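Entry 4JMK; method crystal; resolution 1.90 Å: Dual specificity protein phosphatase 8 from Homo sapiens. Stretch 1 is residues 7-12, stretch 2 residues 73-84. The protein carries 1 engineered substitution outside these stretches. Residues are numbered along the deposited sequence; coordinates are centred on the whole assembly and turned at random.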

# COMPACT_ATOMS: atom_id res chain seq x y z
N LEU A 7 -5.82 8.49 1.65
CA LEU A 7 -6.41 8.90 2.94
C LEU A 7 -5.51 10.02 3.47
O LEU A 7 -4.43 10.21 2.93
CB LEU A 7 -6.40 7.72 3.91
CG LEU A 7 -7.11 6.44 3.45
CD1 LEU A 7 -6.96 5.35 4.51
CD2 LEU A 7 -8.59 6.70 3.19
N PRO A 8 -5.95 10.75 4.51
CA PRO A 8 -5.09 11.86 4.96
C PRO A 8 -3.67 11.42 5.32
O PRO A 8 -2.73 12.20 5.17
CB PRO A 8 -5.83 12.41 6.19
CG PRO A 8 -7.26 12.13 5.92
CD PRO A 8 -7.26 10.78 5.19
N HIS A 9 -3.50 10.18 5.78
CA HIS A 9 -2.16 9.71 6.15
C HIS A 9 -1.56 8.79 5.09
O HIS A 9 -0.46 8.31 5.25
CB HIS A 9 -2.18 8.99 7.50
CG HIS A 9 -3.09 7.80 7.54
ND1 HIS A 9 -4.47 7.90 7.41
CD2 HIS A 9 -2.83 6.48 7.72
CE1 HIS A 9 -5.00 6.70 7.50
NE2 HIS A 9 -4.03 5.82 7.69
N LEU A 10 -2.29 8.55 4.00
CA LEU A 10 -1.83 7.52 3.05
C LEU A 10 -1.83 8.00 1.60
O LEU A 10 -2.89 8.33 1.02
CB LEU A 10 -2.71 6.26 3.19
CG LEU A 10 -2.42 5.12 2.20
CD1 LEU A 10 -1.04 4.54 2.47
CD2 LEU A 10 -3.49 4.05 2.34
N TYR A 11 -0.62 8.03 1.02
CA TYR A 11 -0.40 8.39 -0.38
C TYR A 11 0.01 7.17 -1.20
O TYR A 11 0.63 6.24 -0.67
CB TYR A 11 0.72 9.42 -0.50
CG TYR A 11 0.34 10.78 0.04
CD1 TYR A 11 0.36 11.02 1.40
CD2 TYR A 11 -0.00 11.82 -0.82
CE1 TYR A 11 0.03 12.26 1.91
CE2 TYR A 11 -0.34 13.07 -0.32
CZ TYR A 11 -0.32 13.28 1.05
OH TYR A 11 -0.65 14.51 1.57
N LEU A 12 -0.30 7.21 -2.50
CA LEU A 12 0.07 6.15 -3.43
C LEU A 12 0.79 6.79 -4.62
O LEU A 12 0.29 7.75 -5.21
CB LEU A 12 -1.20 5.41 -3.88
CG LEU A 12 -1.11 4.20 -4.80
CD1 LEU A 12 -0.16 3.18 -4.21
CD2 LEU A 12 -2.50 3.60 -5.02
N PHE A 73 2.82 -1.13 9.33
CA PHE A 73 3.71 -0.00 9.04
C PHE A 73 2.91 1.28 8.77
O PHE A 73 3.24 2.36 9.29
CB PHE A 73 4.59 -0.34 7.82
CG PHE A 73 5.59 0.74 7.46
CD1 PHE A 73 6.72 0.96 8.25
CD2 PHE A 73 5.40 1.52 6.33
CE1 PHE A 73 7.65 1.95 7.91
CE2 PHE A 73 6.32 2.52 5.98
CZ PHE A 73 7.46 2.73 6.77
N ILE A 74 1.87 1.16 7.95
CA ILE A 74 1.03 2.32 7.64
C ILE A 74 0.37 2.84 8.91
O ILE A 74 0.30 4.06 9.12
CB ILE A 74 -0.03 1.99 6.55
CG1 ILE A 74 0.66 1.73 5.21
CG2 ILE A 74 -1.08 3.13 6.43
CD1 ILE A 74 -0.23 1.04 4.19
N ASP A 75 -0.08 1.93 9.77
CA ASP A 75 -0.66 2.36 11.05
C ASP A 75 0.36 2.97 12.02
O ASP A 75 0.00 3.78 12.88
CB ASP A 75 -1.45 1.22 11.70
CG ASP A 75 -2.78 0.97 11.00
OD1 ASP A 75 -3.38 1.96 10.51
OD2 ASP A 75 -3.22 -0.20 10.95
N LYS A 76 1.63 2.58 11.91
CA LYS A 76 2.65 3.23 12.74
C LYS A 76 2.76 4.71 12.37
O LYS A 76 2.89 5.57 13.26
CB LYS A 76 4.02 2.57 12.59
CG LYS A 76 4.12 1.21 13.23
CD LYS A 76 5.58 0.71 13.15
CE LYS A 76 5.73 -0.73 13.62
NZ LYS A 76 7.13 -1.24 13.39
N ALA A 77 2.70 5.01 11.08
CA ALA A 77 2.68 6.40 10.62
C ALA A 77 1.44 7.13 11.14
O ALA A 77 1.53 8.24 11.68
CB ALA A 77 2.75 6.47 9.08
N LYS A 78 0.28 6.49 10.98
CA LYS A 78 -0.99 7.04 11.46
C LYS A 78 -0.94 7.38 12.96
O LYS A 78 -1.41 8.44 13.38
CB LYS A 78 -2.12 6.04 11.19
CG LYS A 78 -3.54 6.61 11.25
CD LYS A 78 -4.57 5.49 11.24
CE LYS A 78 -5.99 6.04 11.20
NZ LYS A 78 -6.33 6.92 12.37
N LEU A 79 -0.35 6.50 13.76
CA LEU A 79 -0.24 6.72 15.20
C LEU A 79 0.71 7.89 15.49
O LEU A 79 0.52 8.63 16.46
CB LEU A 79 0.24 5.45 15.91
CG LEU A 79 0.18 5.46 17.44
CD1 LEU A 79 -1.24 5.72 17.91
CD2 LEU A 79 0.71 4.16 18.03
N SER A 80 1.73 8.05 14.65
CA SER A 80 2.71 9.12 14.81
C SER A 80 2.28 10.44 14.18
O SER A 80 3.09 11.37 14.07
CB SER A 80 4.05 8.70 14.20
OG SER A 80 4.60 7.58 14.87
N SER A 81 1.01 10.53 13.77
CA SER A 81 0.50 11.70 13.06
C SER A 81 1.34 12.05 11.84
O SER A 81 1.62 13.22 11.59
CB SER A 81 0.43 12.93 14.00
OG SER A 81 -0.50 12.73 15.04
N CYS A 82 1.77 11.03 11.10
CA CYS A 82 2.63 11.23 9.93
C CYS A 82 1.97 10.68 8.67
O CYS A 82 1.06 9.86 8.75
CB CYS A 82 3.98 10.56 10.13
SG CYS A 82 5.08 11.39 11.33
N GLN A 83 2.44 11.13 7.51
CA GLN A 83 1.96 10.60 6.24
C GLN A 83 2.96 9.59 5.70
O GLN A 83 4.17 9.78 5.87
CB GLN A 83 1.77 11.73 5.22
CG GLN A 83 0.72 12.76 5.61
CD GLN A 83 1.33 13.87 6.43
OE1 GLN A 83 2.03 14.74 5.89
NE2 GLN A 83 1.09 13.85 7.74
N VAL A 84 2.46 8.54 5.06
CA VAL A 84 3.31 7.51 4.46
C VAL A 84 2.96 7.43 2.98
O VAL A 84 1.79 7.56 2.62
CB VAL A 84 3.13 6.13 5.15
CG1 VAL A 84 1.66 5.75 5.23
CG2 VAL A 84 3.92 5.04 4.44

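A strand that follows a helix after a short connection and pairs in parallel with a neighbour brings the helix with it, so that one neighbouring strand can be held by backbone bonds and side-chain packing together. Residues 73–84 of dual specificity protein phosphatase 8 illustrate the principle against residues 7–12, more than sixty positions away in sequence.

Stretch 2 opens in the last turns of a helix. Its first partner is I74, whose CA-to-CB bond points toward stretch 1. The m,t rotamer carries I74 CD1 to 4.0 Å from CD1 of L10, a buried apolar contact, while I74 CG2 lies 4.0 Å from CD2 of H9 in an oblique approach to the imidazole. One turn later comes K78, exposed but far from idle. Its aliphatic chain crosses the H9 ring, with K78 CG 3.7 Å from the ring centroid and only 16° off the normal. This is a CH-pi contact: a methylene C-H group packs against the ring face, a mainly dispersive contact. H9 takes the p rotamer here, and its NE2 is hydrogen-bonded elsewhere in the structure.

The helix then ends. S80 is the first residue to leave helical geometry, and S81 follows with positive phi, helping the chain reverse. C82 N donates to A77 O at 2.9 Å, tying this connection back to the final helical turn. The CA-to-CB bond of C82 points away from stretch 1, while its carbonyl comes close: C82 O sits 3.6 Å from H9 CB.

Beyond it, backbone chemistry takes over. Q83 CA lies 3.5 Å from H9 O, a CA-H...O contact that supplements the stronger bond beside it, and Q83 CB rests 3.8 Å from CE1 of Y11, at the edge of the tyrosine ring. V84 then completes the register. V84 N donates to H9 O at 2.9 Å and 169°, and V84 O accepts from Y11 N at 2.9 Å and 174°. One residue thus bonds to the two neighbours of L10, the signature of a parallel bridge, with the L10 and V84 CA atoms 5.3 Å apart. Their side chains share a face of the sheet, where L10 CD1 meets V84 CG1 at 4.0 Å. Because the same L10 methyl also touches I74, the leucine joins strand and helix in one apolar cluster.

In stretch 1 a type I turn runs from L7 to L10, with reciprocal backbone hydrogen bonds between those two residues.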